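Local coordinates for protein GCN5-related N-acetyltransferase (PDB 2OZG) that binds coenzyme A and probably transfers acetyl groups to amines, possibly on aminoglycosides, as a GCN5-related N-acetyltransferase carrying a C-terminal sterol-carrier-like domain, at residues L297-L310 / T376-E388. Residues are numbered along the deposited sequence; the frame is centred on the assembly and turned at random.
Sequences LEARGYPLGVEAEL and TALLKATQIFAGE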
# COMPACT_ATOMS: atom_id res chain seq x y z
N LEU A 297 -21.09 12.79 -42.53
CA LEU A 297 -22.11 11.78 -42.76
C LEU A 297 -21.95 11.07 -44.11
O LEU A 297 -22.15 9.85 -44.19
CB LEU A 297 -23.50 12.37 -42.64
CG LEU A 297 -23.86 12.74 -41.20
CD1 LEU A 297 -25.13 13.62 -41.15
CD2 LEU A 297 -23.99 11.49 -40.34
N GLU A 298 -21.55 11.81 -45.16
CA GLU A 298 -21.36 11.21 -46.48
C GLU A 298 -20.09 10.40 -46.58
O GLU A 298 -20.00 9.49 -47.40
CB GLU A 298 -21.41 12.28 -47.58
CG GLU A 298 -22.79 12.93 -47.70
CD GLU A 298 -22.92 13.85 -48.86
OE1 GLU A 298 -21.85 14.36 -49.29
OE2 GLU A 298 -24.09 14.04 -49.33
N ALA A 299 -19.11 10.66 -45.73
CA ALA A 299 -17.86 9.92 -45.79
C ALA A 299 -17.87 8.60 -45.05
O ALA A 299 -17.09 7.71 -45.36
CB ALA A 299 -16.73 10.78 -45.29
N ARG A 300 -18.79 8.46 -44.10
CA ARG A 300 -18.90 7.28 -43.23
C ARG A 300 -19.52 6.10 -43.95
O ARG A 300 -20.30 6.31 -44.87
CB ARG A 300 -19.86 7.64 -42.09
CG ARG A 300 -19.90 6.74 -40.89
CD ARG A 300 -21.06 7.12 -40.07
NE ARG A 300 -21.18 6.44 -38.79
CZ ARG A 300 -21.70 5.24 -38.60
NH1 ARG A 300 -22.07 4.50 -39.63
NH2 ARG A 300 -21.81 4.76 -37.38
N GLY A 301 -19.16 4.87 -43.56
CA GLY A 301 -19.85 3.68 -44.03
C GLY A 301 -21.09 3.43 -43.18
O GLY A 301 -21.13 3.79 -41.99
N TYR A 302 -22.09 2.76 -43.77
CA TYR A 302 -23.33 2.43 -43.08
C TYR A 302 -23.59 0.95 -43.22
O TYR A 302 -23.13 0.31 -44.18
CB TYR A 302 -24.48 3.25 -43.66
CG TYR A 302 -24.31 4.72 -43.33
CD1 TYR A 302 -24.70 5.22 -42.13
CD2 TYR A 302 -23.59 5.56 -44.18
CE1 TYR A 302 -24.48 6.54 -41.79
CE2 TYR A 302 -23.33 6.88 -43.84
CZ TYR A 302 -23.80 7.36 -42.65
OH TYR A 302 -23.60 8.66 -42.27
N PRO A 303 -24.36 0.38 -42.28
CA PRO A 303 -24.60 -1.06 -42.41
C PRO A 303 -25.40 -1.39 -43.65
O PRO A 303 -26.29 -0.65 -44.02
CB PRO A 303 -25.42 -1.40 -41.16
CG PRO A 303 -25.30 -0.26 -40.25
CD PRO A 303 -25.07 0.94 -41.13
N LEU A 304 -25.08 -2.52 -44.28
CA LEU A 304 -25.90 -3.01 -45.37
C LEU A 304 -27.24 -3.55 -44.83
O LEU A 304 -27.32 -4.08 -43.72
CB LEU A 304 -25.16 -4.12 -46.13
CG LEU A 304 -23.89 -3.72 -46.90
CD1 LEU A 304 -23.17 -4.98 -47.39
CD2 LEU A 304 -24.28 -2.80 -48.09
N GLY A 305 -28.26 -3.41 -45.64
CA GLY A 305 -29.60 -3.87 -45.34
C GLY A 305 -30.45 -2.75 -44.79
O GLY A 305 -31.63 -2.94 -44.56
N VAL A 306 -29.85 -1.58 -44.57
CA VAL A 306 -30.57 -0.44 -44.05
C VAL A 306 -31.00 0.49 -45.19
O VAL A 306 -30.22 0.85 -46.08
CB VAL A 306 -29.70 0.31 -43.02
CG1 VAL A 306 -30.40 1.58 -42.56
CG2 VAL A 306 -29.35 -0.62 -41.82
N GLU A 307 -32.28 0.85 -45.21
CA GLU A 307 -32.75 1.83 -46.19
C GLU A 307 -33.61 2.77 -45.37
O GLU A 307 -34.72 2.39 -44.94
CB GLU A 307 -33.48 1.18 -47.35
CG GLU A 307 -33.83 2.16 -48.45
CD GLU A 307 -34.46 1.49 -49.68
OE1 GLU A 307 -34.21 0.28 -49.91
OE2 GLU A 307 -35.19 2.17 -50.42
N ALA A 308 -33.12 3.98 -45.13
CA ALA A 308 -33.84 4.91 -44.29
C ALA A 308 -33.45 6.33 -44.56
O ALA A 308 -32.32 6.61 -44.94
CB ALA A 308 -33.57 4.63 -42.85
N GLU A 309 -34.40 7.21 -44.31
CA GLU A 309 -34.20 8.63 -44.41
C GLU A 309 -34.38 9.23 -42.99
O GLU A 309 -35.46 9.13 -42.41
CB GLU A 309 -35.23 9.16 -45.35
CG GLU A 309 -34.97 10.48 -45.92
CD GLU A 309 -36.04 10.81 -46.95
OE1 GLU A 309 -37.10 11.34 -46.53
OE2 GLU A 309 -35.82 10.57 -48.16
N LEU A 310 -33.34 9.82 -42.44
CA LEU A 310 -33.44 10.41 -41.13
C LEU A 310 -33.40 11.93 -41.23
O LEU A 310 -32.47 12.48 -41.80
CB LEU A 310 -32.30 9.88 -40.19
CG LEU A 310 -32.30 10.35 -38.74
CD1 LEU A 310 -33.62 10.05 -38.03
CD2 LEU A 310 -31.17 9.72 -38.01
N THR A 376 -40.19 6.81 -34.49
CA THR A 376 -39.80 6.39 -35.81
C THR A 376 -38.40 6.88 -36.13
O THR A 376 -37.54 6.11 -36.58
CB THR A 376 -40.80 6.89 -36.85
OG1 THR A 376 -42.10 6.46 -36.45
CG2 THR A 376 -40.47 6.28 -38.21
N ALA A 377 -38.14 8.14 -35.84
CA ALA A 377 -36.80 8.64 -36.05
C ALA A 377 -35.82 7.90 -35.15
O ALA A 377 -34.72 7.59 -35.57
CB ALA A 377 -36.74 10.10 -35.80
N LEU A 378 -36.18 7.58 -33.92
CA LEU A 378 -35.28 6.83 -33.04
C LEU A 378 -34.92 5.50 -33.67
O LEU A 378 -33.78 5.08 -33.63
CB LEU A 378 -35.88 6.58 -31.65
CG LEU A 378 -35.98 7.69 -30.60
CD1 LEU A 378 -36.56 7.10 -29.35
CD2 LEU A 378 -34.62 8.31 -30.29
N LEU A 379 -35.92 4.83 -34.26
CA LEU A 379 -35.68 3.54 -34.90
C LEU A 379 -34.78 3.69 -36.12
O LEU A 379 -33.84 2.92 -36.30
CB LEU A 379 -37.00 2.86 -35.29
CG LEU A 379 -36.81 1.53 -36.04
CD1 LEU A 379 -35.99 0.56 -35.20
CD2 LEU A 379 -38.14 0.92 -36.45
N LYS A 380 -35.07 4.66 -36.97
CA LYS A 380 -34.25 4.88 -38.14
C LYS A 380 -32.80 5.18 -37.73
O LYS A 380 -31.87 4.55 -38.24
CB LYS A 380 -34.86 5.98 -39.01
CG LYS A 380 -36.18 5.60 -39.55
CD LYS A 380 -36.72 6.59 -40.58
CE LYS A 380 -36.94 8.01 -39.99
NZ LYS A 380 -37.83 8.83 -40.90
N ALA A 381 -32.61 6.06 -36.76
CA ALA A 381 -31.25 6.35 -36.29
C ALA A 381 -30.55 5.14 -35.67
O ALA A 381 -29.34 4.99 -35.79
CB ALA A 381 -31.26 7.43 -35.31
N THR A 382 -31.30 4.28 -35.00
CA THR A 382 -30.70 3.09 -34.42
C THR A 382 -30.20 2.18 -35.52
O THR A 382 -29.10 1.65 -35.42
CB THR A 382 -31.73 2.35 -33.55
OG1 THR A 382 -32.17 3.22 -32.53
CG2 THR A 382 -31.15 1.13 -32.91
N GLN A 383 -30.99 2.03 -36.57
CA GLN A 383 -30.63 1.17 -37.68
C GLN A 383 -29.40 1.73 -38.42
O GLN A 383 -28.45 0.99 -38.74
CB GLN A 383 -31.81 1.08 -38.67
CG GLN A 383 -33.04 0.35 -38.09
CD GLN A 383 -34.27 0.47 -38.95
OE1 GLN A 383 -34.35 1.40 -39.77
NE2 GLN A 383 -35.24 -0.41 -38.76
N ILE A 384 -29.42 3.04 -38.66
CA ILE A 384 -28.32 3.74 -39.39
C ILE A 384 -26.97 3.69 -38.68
O ILE A 384 -25.92 3.41 -39.32
CB ILE A 384 -28.70 5.22 -39.66
CG1 ILE A 384 -29.87 5.29 -40.65
CG2 ILE A 384 -27.56 6.06 -40.24
CD1 ILE A 384 -30.51 6.66 -40.79
N PHE A 385 -26.98 3.99 -37.39
CA PHE A 385 -25.70 4.18 -36.66
C PHE A 385 -25.20 3.00 -35.86
O PHE A 385 -24.19 3.12 -35.21
CB PHE A 385 -25.76 5.44 -35.77
CG PHE A 385 -25.91 6.72 -36.57
CD1 PHE A 385 -24.80 7.26 -37.24
CD2 PHE A 385 -27.13 7.38 -36.63
CE1 PHE A 385 -24.94 8.41 -38.02
CE2 PHE A 385 -27.29 8.55 -37.43
CZ PHE A 385 -26.19 9.05 -38.10
N ALA A 386 -25.88 1.87 -35.96
CA ALA A 386 -25.53 0.66 -35.20
C ALA A 386 -24.16 0.20 -35.63
O ALA A 386 -23.81 0.33 -36.80
CB ALA A 386 -26.55 -0.44 -35.46
N GLY A 387 -23.39 -0.34 -34.70
CA GLY A 387 -22.06 -0.76 -35.03
C GLY A 387 -21.28 -1.21 -33.80
O GLY A 387 -21.73 -1.05 -32.68
N GLU A 388 -20.13 -1.79 -34.04
CA GLU A 388 -19.28 -2.25 -32.98
C GLU A 388 -18.85 -1.00 -32.17
O GLU A 388 -18.67 0.09 -32.74
CB GLU A 388 -18.08 -3.04 -33.55
CG GLU A 388 -18.48 -4.37 -34.26
CD GLU A 388 -17.27 -5.24 -34.67
OE1 GLU A 388 -16.14 -4.82 -34.35
OE2 GLU A 388 -17.47 -6.34 -35.29
O HOH W 1 -23.57 2.48 -38.45
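The Phe385 ring turns one edge to the Arg300 guanidinium, whose face receives CD1 of Phe385 3.7 Å above its plane; the two planes stand 87° apart. Over the centre of one Phe385 face sits CG2 of Ile384, and at the ring's edge lies CD2 of Leu297. The Tyr302 ring is met near its own edge by CE1 of Phe385, and the carbonyl oxygens of Leu297 and Ile384 lie in its plane at the edge, while Ile384 CG2 comes obliquely to within 3.5 Å of Tyr302 CE1. Tyr302 OH donates to Leu297 O at 2.7 Å, tying the ring back to the helix it follows. An extended chain, with CG anti to the backbone N (chi1 -166°), carries the Arg300 guanidinium to Phe385 and the carbonyls of Ile384 and Ala386. There a water in the guanidinium plane accepts from Arg300 NH1 at 2.8 Å and donates to both carbonyls; Tyr356 supplies a carbonyl to NH2 and a cation-pi partner. Beyond the type II turn Pro303-Val306, Leu310 lies against one turn of the helix, CD2 touching Ala381 CB at 3.5 Å and CD1 Ala377 CB at 3.8 Å, while Ile384 CD1 packs on Leu310 CB. Lys380, bent at chi3 (-61°), brings NZ to Glu309 O at 2.8 Å, almost straight along the C=O axis, with Glu344 as its salt-bridge partner. Gln383 instead sends NE2 to Leu304 O of the second subunit. The example illustrates how a helix covers a sheet: the last helix of the sterol-carrier-like domain packs across strand 308-310 and the loop leading into it, in the alpha/beta layering of the SCP2 fold.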